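Long-range contacts in putatuve endo-xylanase (Clostridium stercorarium, PDB 1O8P), which probably binds xylan and cellulose chains as the family 6 carbohydrate-binding module of a putative endo-xylanase: residues S52-I57 with V139-W143; L100-V106 with V118-S123. One frame throughout, in Å; residues are numbered along the deposited sequence.

Contacts 1 and 2 meet the same four-stranded antiparallel sheet of a beta-sandwich, one through strand 140-147 and the other through its outermost strand 116-125, with strand 74-82 between them. Val81 of that intervening strand bridges the two, touching Val139 and Val141 of contact 1 as well as Val106 and Val118 of contact 2. The contact centres lie about 17 Å apart on opposite sides of the chain's centre, although their nearest atoms approach to about 4 Å without touching. Contact 1 holds two of the four calcium-binding residues, whereas the Ile104 side chain of contact 2 sits about 14 Å from the ion.

Contact 1 (S52-I57 with V139-W143); sequences SAIGYI and VNVDW. With CA (calcium ion), chain B.
Ser52 and Asp142 grip the same calcium ion. Ser52 gives its backbone O, 2.4 Å from the metal, while Asp142 chelates through both its backbone O and its OD1. The chelate depends on Asp142 holding CG trans to the backbone N (chi1 -178°), which brings OD1 round to the metal side. Sharing the ion brings Ser52 O and Asp142 OD1 to 3.1 Å without a hydrogen bond, a closeness the positive metal probably offsets. A water, itself bonded to Ser52 N, and the side chains of Gln30 and Glu32 complete the shell; Arg80 forms a salt bridge with Asp142 OD2.

Between the two segments, backbone bonding comes down to one antiparallel hydrogen-bonded pair. Ile54 N reaches Val141 O at 2.9 Å, and Val141 N returns to Ile54 O at 3.0 Å. Asn140 CA adds a CA-H...O contact to Ile54 O. This single bridge joins the two-stranded sheet 43-46/52-55 to strand 140-147 of the beta-sandwich, a fold shared with galactose-binding-like domains.

In the apolar layer, Ile54 and Val141 run alongside each other in the same direction, CG1 of Ile54 being 3.8 Å from Val141 CB. Phe135 touches both, and also Ile57, whose CG2 lies 4.2 Å from Val139 CG1.

Asn140 spans the other end: its ND2 packs 3.2 Å from Gly55 CA and donates a nearly straight bond (174° at the hydrogen) to Val139 O, from above the carbonyl plane rather than on a lone pair. A second water accepts from Ile57 N and donates to Val139 O.

Contact 2 (L100-V106 with V118-S123); sequences LLGTIYV and VSATIS
Leu100 O and Ser123 OG are joined by a water that donates to the carbonyl and is also hydrogen-bonded to the hydroxyl. It is the first of three waters between antiparallel edge strands (173° between their directions), one from each sheet of the beta-sandwich: strand 100-106 pairs on its other side with 87-93, and strand 116-125 with 74-82.

Leu101 makes the one direct backbone hydrogen bond. Its O accepts Ser123 N at 3.0 Å, in the carbonyl plane and on a lone pair, and the same oxygen receives a CA-H...O contact from Ile122 CA at 3.1 Å. Beside it, Leu101 CB packs against Ile122 CB at 4.0 Å. Leu101 and Gly102 together sit opposite the single residue Val91 of strand 87-93, a classic beta bulge. Gly102 CA comes to 4.2 Å from Ile122 CG2.

Past the bulge, water rather than direct bonds links the backbones. Thr103 N donates to a second water, which passes the bond on to Thr121 O. Thr103 O meets the methyl of Ala120, with CB at 3.3 Å.

Ile104 makes apolar contacts with two residues. The CG2 branch meets Val118 CG1 at 3.6 Å; the two side chains cross obliquely. Its CG1 branch runs instead past Ala120 CB. Ala79 of strand 74-82 also touches Ile104.

Tyr105 N donates to the third water, which in turn donates to Ser119 O. On the same residue, Tyr105 O lies 3.5 Å from Val118 CG1. Val106, which also packs on Val81, ends the run with a looser touch, its CG1 4.5 Å from Val118 CG2.

Contact 1 (S52-I57 with V139-W143)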
loop_
_atom_site.group_PDB
_atom_site.type_symbol
_atom_site.label_atom_id
_atom_site.label_comp_id
_atom_site.label_asym_id
_atom_site.label_seq_id
_atom_site.Cartn_x
_atom_site.Cartn_y
_atom_site.Cartn_z
ATOM N N SER A 52 -0.676 -11.807 -7.255
ATOM C CA SER A 52 -1.915 -11.589 -6.506
ATOM C C SER A 52 -2.087 -10.131 -6.131
ATOM O O SER A 52 -1.118 -9.380 -6.113
ATOM C CB SER A 52 -1.943 -12.419 -5.211
ATOM O OG SER A 52 -1.789 -13.797 -5.447
ATOM N N ALA A 53 -3.317 -9.735 -5.809
ATOM C CA ALA A 53 -3.568 -8.378 -5.396
ATOM C C ALA A 53 -4.639 -8.422 -4.327
ATOM O O ALA A 53 -5.444 -9.333 -4.272
ATOM C CB ALA A 53 -3.998 -7.522 -6.583
ATOM N N ILE A 54 -4.608 -7.483 -3.412
ATOM C CA ILE A 54 -5.758 -7.344 -2.528
ATOM C C ILE A 54 -6.894 -6.597 -3.268
ATOM O O ILE A 54 -6.632 -5.754 -4.131
ATOM C CB ILE A 54 -5.338 -6.712 -1.190
ATOM C CG1 ILE A 54 -4.700 -5.310 -1.414
ATOM C CG2 ILE A 54 -4.357 -7.699 -0.449
ATOM C CD1 ILE A 54 -4.308 -4.541 -0.157
ATOM N N GLY A 55 -8.139 -6.923 -2.902
ATOM C CA GLY A 55 -9.353 -6.334 -3.459
ATOM C C GLY A 55 -10.540 -6.533 -2.493
ATOM O O GLY A 55 -10.309 -6.929 -1.342
ATOM N N TYR A 56 -11.784 -6.307 -2.982
ATOM C CA TYR A 56 -13.032 -6.236 -2.200
ATOM C C TYR A 56 -12.827 -5.251 -1.065
ATOM O O TYR A 56 -13.285 -5.459 0.064
ATOM C CB TYR A 56 -13.553 -7.600 -1.692
ATOM C CG TYR A 56 -14.239 -8.532 -2.696
ATOM C CD1 TYR A 56 -14.311 -8.234 -4.069
ATOM C CD2 TYR A 56 -14.782 -9.742 -2.268
ATOM C CE1 TYR A 56 -14.924 -9.119 -4.986
ATOM C CE2 TYR A 56 -15.385 -10.631 -3.148
ATOM C CZ TYR A 56 -15.465 -10.333 -4.519
ATOM O OH TYR A 56 -16.059 -11.247 -5.393
ATOM N N ILE A 57 -12.117 -4.164 -1.377
ATOM C CA ILE A 57 -11.808 -3.081 -0.428
ATOM C C ILE A 57 -12.919 -2.025 -0.413
ATOM O O ILE A 57 -13.537 -1.747 -1.435
ATOM C CB ILE A 57 -10.402 -2.473 -0.739
ATOM C CG1 ILE A 57 -9.284 -3.367 -0.156
ATOM C CG2 ILE A 57 -10.276 -1.000 -0.300
ATOM C CD1 ILE A 57 -7.929 -3.098 -0.773
ATOM N N VAL A 139 -10.417 -0.292 -4.516
ATOM C CA VAL A 139 -9.166 -0.260 -5.267
ATOM C C VAL A 139 -8.522 -1.662 -5.127
ATOM O O VAL A 139 -8.704 -2.336 -4.124
ATOM C CB VAL A 139 -8.189 0.881 -4.756
ATOM C CG1 VAL A 139 -7.758 0.639 -3.269
ATOM C CG2 VAL A 139 -6.938 1.100 -5.723
ATOM N N ASN A 140 -7.835 -2.116 -6.162
ATOM C CA ASN A 140 -6.984 -3.309 -6.036
ATOM C C ASN A 140 -5.520 -2.903 -5.961
ATOM O O ASN A 140 -5.091 -2.010 -6.667
ATOM C CB ASN A 140 -7.192 -4.260 -7.201
ATOM C CG ASN A 140 -8.551 -4.964 -7.167
ATOM O OD1 ASN A 140 -8.817 -5.785 -8.014
ATOM N ND2 ASN A 140 -9.395 -4.664 -6.186
ATOM N N VAL A 141 -4.760 -3.565 -5.082
ATOM C CA VAL A 141 -3.372 -3.233 -4.864
ATOM C C VAL A 141 -2.539 -4.497 -5.030
ATOM O O VAL A 141 -2.733 -5.473 -4.306
ATOM C CB VAL A 141 -3.111 -2.608 -3.488
ATOM C CG1 VAL A 141 -1.681 -1.969 -3.456
ATOM C CG2 VAL A 141 -4.216 -1.563 -3.107
ATOM N N ASP A 142 -1.640 -4.468 -6.015
ATOM C CA ASP A 142 -0.742 -5.583 -6.300
ATOM C C ASP A 142 0.426 -5.455 -5.312
ATOM O O ASP A 142 0.661 -6.348 -4.520
ATOM C CB ASP A 142 -0.277 -5.496 -7.760
ATOM C CG ASP A 142 0.604 -6.621 -8.167
ATOM O OD1 ASP A 142 0.959 -7.511 -7.337
ATOM O OD2 ASP A 142 1.018 -6.682 -9.331
ATOM N N TRP A 143 1.120 -4.314 -5.342
ATOM C CA TRP A 143 2.255 -4.077 -4.458
ATOM C C TRP A 143 2.459 -2.604 -4.290
ATOM O O TRP A 143 1.833 -1.796 -5.002
ATOM C CB TRP A 143 3.560 -4.740 -4.967
ATOM C CG TRP A 143 3.910 -4.510 -6.405
ATOM C CD1 TRP A 143 3.830 -5.439 -7.432
ATOM C CD2 TRP A 143 4.450 -3.309 -7.002
ATOM N NE1 TRP A 143 4.274 -4.886 -8.612
ATOM C CE2 TRP A 143 4.656 -3.583 -8.388
ATOM C CE3 TRP A 143 4.796 -2.037 -6.510
ATOM C CZ2 TRP A 143 5.167 -2.611 -9.291
ATOM C CZ3 TRP A 143 5.283 -1.062 -7.396
ATOM C CH2 TRP A 143 5.480 -1.357 -8.774
HETATM CA CA CA B . 0.977 -8.724 -5.278
HETATM O O HOH W 1 1.813 -10.855 -6.167
HETATM O O HOH W 2 -11.403 -3.250 -4.211
#

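Contact 2 (L100-V106 with V118-S123)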
loop_
_atom_site.group_PDB
_atom_site.type_symbol
_atom_site.label_atom_id
_atom_site.label_comp_id
_atom_site.label_asym_id
_atom_site.label_seq_id
_atom_site.Cartn_x
_atom_site.Cartn_y
_atom_site.Cartn_z
ATOM N N LEU A 100 0.179 10.504 9.386
ATOM C CA LEU A 100 -0.050 10.455 7.944
ATOM C C LEU A 100 1.227 10.883 7.228
ATOM O O LEU A 100 1.686 12.006 7.406
ATOM C CB LEU A 100 -1.229 11.366 7.560
ATOM C CG LEU A 100 -1.598 11.394 6.052
ATOM C CD1 LEU A 100 -2.068 10.036 5.522
ATOM C CD2 LEU A 100 -2.631 12.521 5.799
ATOM N N LEU A 101 1.829 9.973 6.467
ATOM C CA LEU A 101 3.071 10.262 5.735
ATOM C C LEU A 101 2.772 10.854 4.384
ATOM O O LEU A 101 3.559 11.630 3.846
ATOM C CB LEU A 101 3.890 8.982 5.498
ATOM C CG LEU A 101 4.238 8.190 6.757
ATOM C CD1 LEU A 101 5.049 6.936 6.371
ATOM C CD2 LEU A 101 5.003 9.111 7.671
ATOM N N GLY A 102 1.646 10.444 3.812
ATOM C CA GLY A 102 1.286 10.915 2.489
ATOM C C GLY A 102 0.020 10.234 2.022
ATOM O O GLY A 102 -0.443 9.261 2.643
ATOM N N THR A 103 -0.501 10.734 0.904
ATOM C CA THR A 103 -1.692 10.182 0.308
ATOM C C THR A 103 -1.466 9.933 -1.169
ATOM O O THR A 103 -1.094 10.852 -1.908
ATOM C CB THR A 103 -2.887 11.182 0.512
ATOM O OG1 THR A 103 -3.055 11.400 1.903
ATOM C CG2 THR A 103 -4.210 10.574 0.100
ATOM N N ILE A 104 -1.754 8.711 -1.604
ATOM C CA ILE A 104 -1.756 8.367 -3.028
ATOM C C ILE A 104 -3.160 8.636 -3.593
ATOM O O ILE A 104 -4.115 8.062 -3.126
ATOM C CB ILE A 104 -1.382 6.850 -3.244
ATOM C CG1 ILE A 104 -0.126 6.463 -2.439
ATOM C CG2 ILE A 104 -1.181 6.580 -4.727
ATOM C CD1 ILE A 104 0.344 5.013 -2.689
ATOM N N TYR A 105 -3.251 9.473 -4.627
ATOM C CA TYR A 105 -4.519 9.829 -5.261
ATOM C C TYR A 105 -4.644 8.948 -6.471
ATOM O O TYR A 105 -3.953 9.130 -7.450
ATOM C CB TYR A 105 -4.545 11.335 -5.648
ATOM C CG TYR A 105 -4.641 12.182 -4.403
ATOM C CD1 TYR A 105 -5.879 12.427 -3.793
ATOM C CD2 TYR A 105 -3.495 12.673 -3.793
ATOM C CE1 TYR A 105 -5.964 13.137 -2.598
ATOM C CE2 TYR A 105 -3.568 13.385 -2.611
ATOM C CZ TYR A 105 -4.800 13.605 -2.019
ATOM O OH TYR A 105 -4.860 14.305 -0.855
ATOM N N VAL A 106 -5.508 7.955 -6.382
ATOM C CA VAL A 106 -5.622 6.992 -7.454
ATOM C C VAL A 106 -6.824 7.376 -8.339
ATOM O O VAL A 106 -7.973 7.370 -7.866
ATOM C CB VAL A 106 -5.771 5.559 -6.922
ATOM C CG1 VAL A 106 -5.704 4.588 -8.097
ATOM C CG2 VAL A 106 -4.708 5.245 -5.856
ATOM N N VAL A 118 1.121 4.261 -9.464
ATOM C CA VAL A 118 0.746 5.593 -9.024
ATOM C C VAL A 118 1.627 6.008 -7.835
ATOM O O VAL A 118 1.744 5.264 -6.855
ATOM C CB VAL A 118 -0.797 5.702 -8.694
ATOM C CG1 VAL A 118 -1.183 7.151 -8.318
ATOM C CG2 VAL A 118 -1.664 5.238 -9.900
ATOM N N SER A 119 2.234 7.187 -7.913
ATOM C CA SER A 119 3.173 7.650 -6.871
ATOM C C SER A 119 2.690 8.865 -6.078
ATOM O O SER A 119 1.799 9.593 -6.506
ATOM C CB SER A 119 4.564 7.965 -7.472
ATOM O OG SER A 119 5.097 6.862 -8.188
ATOM N N ALA A 120 3.327 9.101 -4.936
ATOM C CA ALA A 120 3.073 10.274 -4.096
ATOM C C ALA A 120 4.358 10.510 -3.305
ATOM O O ALA A 120 5.123 9.566 -3.058
ATOM C CB ALA A 120 1.890 10.032 -3.140
ATOM N N THR A 121 4.597 11.756 -2.910
ATOM C CA THR A 121 5.655 12.039 -1.945
ATOM C C THR A 121 5.150 11.675 -0.519
ATOM O O THR A 121 3.951 11.660 -0.251
ATOM C CB THR A 121 6.107 13.499 -1.975
ATOM O OG1 THR A 121 5.053 14.298 -1.418
ATOM C CG2 THR A 121 6.249 14.035 -3.432
ATOM N N ILE A 122 6.097 11.432 0.375
ATOM C CA ILE A 122 5.828 11.172 1.778
ATOM C C ILE A 122 6.830 11.980 2.590
ATOM O O ILE A 122 7.921 12.263 2.095
ATOM C CB ILE A 122 5.887 9.601 2.115
ATOM C CG1 ILE A 122 7.210 8.916 1.738
ATOM C CG2 ILE A 122 4.749 8.852 1.458
ATOM C CD1 ILE A 122 7.616 7.738 2.702
ATOM N N SER A 123 6.434 12.411 3.801
ATOM C CA SER A 123 7.381 12.904 4.807
ATOM C C SER A 123 8.524 11.919 4.872
ATOM O O SER A 123 8.291 10.693 4.879
ATOM C CB SER A 123 6.774 12.935 6.200
ATOM O OG SER A 123 5.592 13.682 6.228
HETATM O O HOH W 3 3.987 13.193 8.062
HETATM O O HOH W 4 1.524 12.656 -0.205
HETATM O O HOH W 5 -0.670 10.559 -5.984
#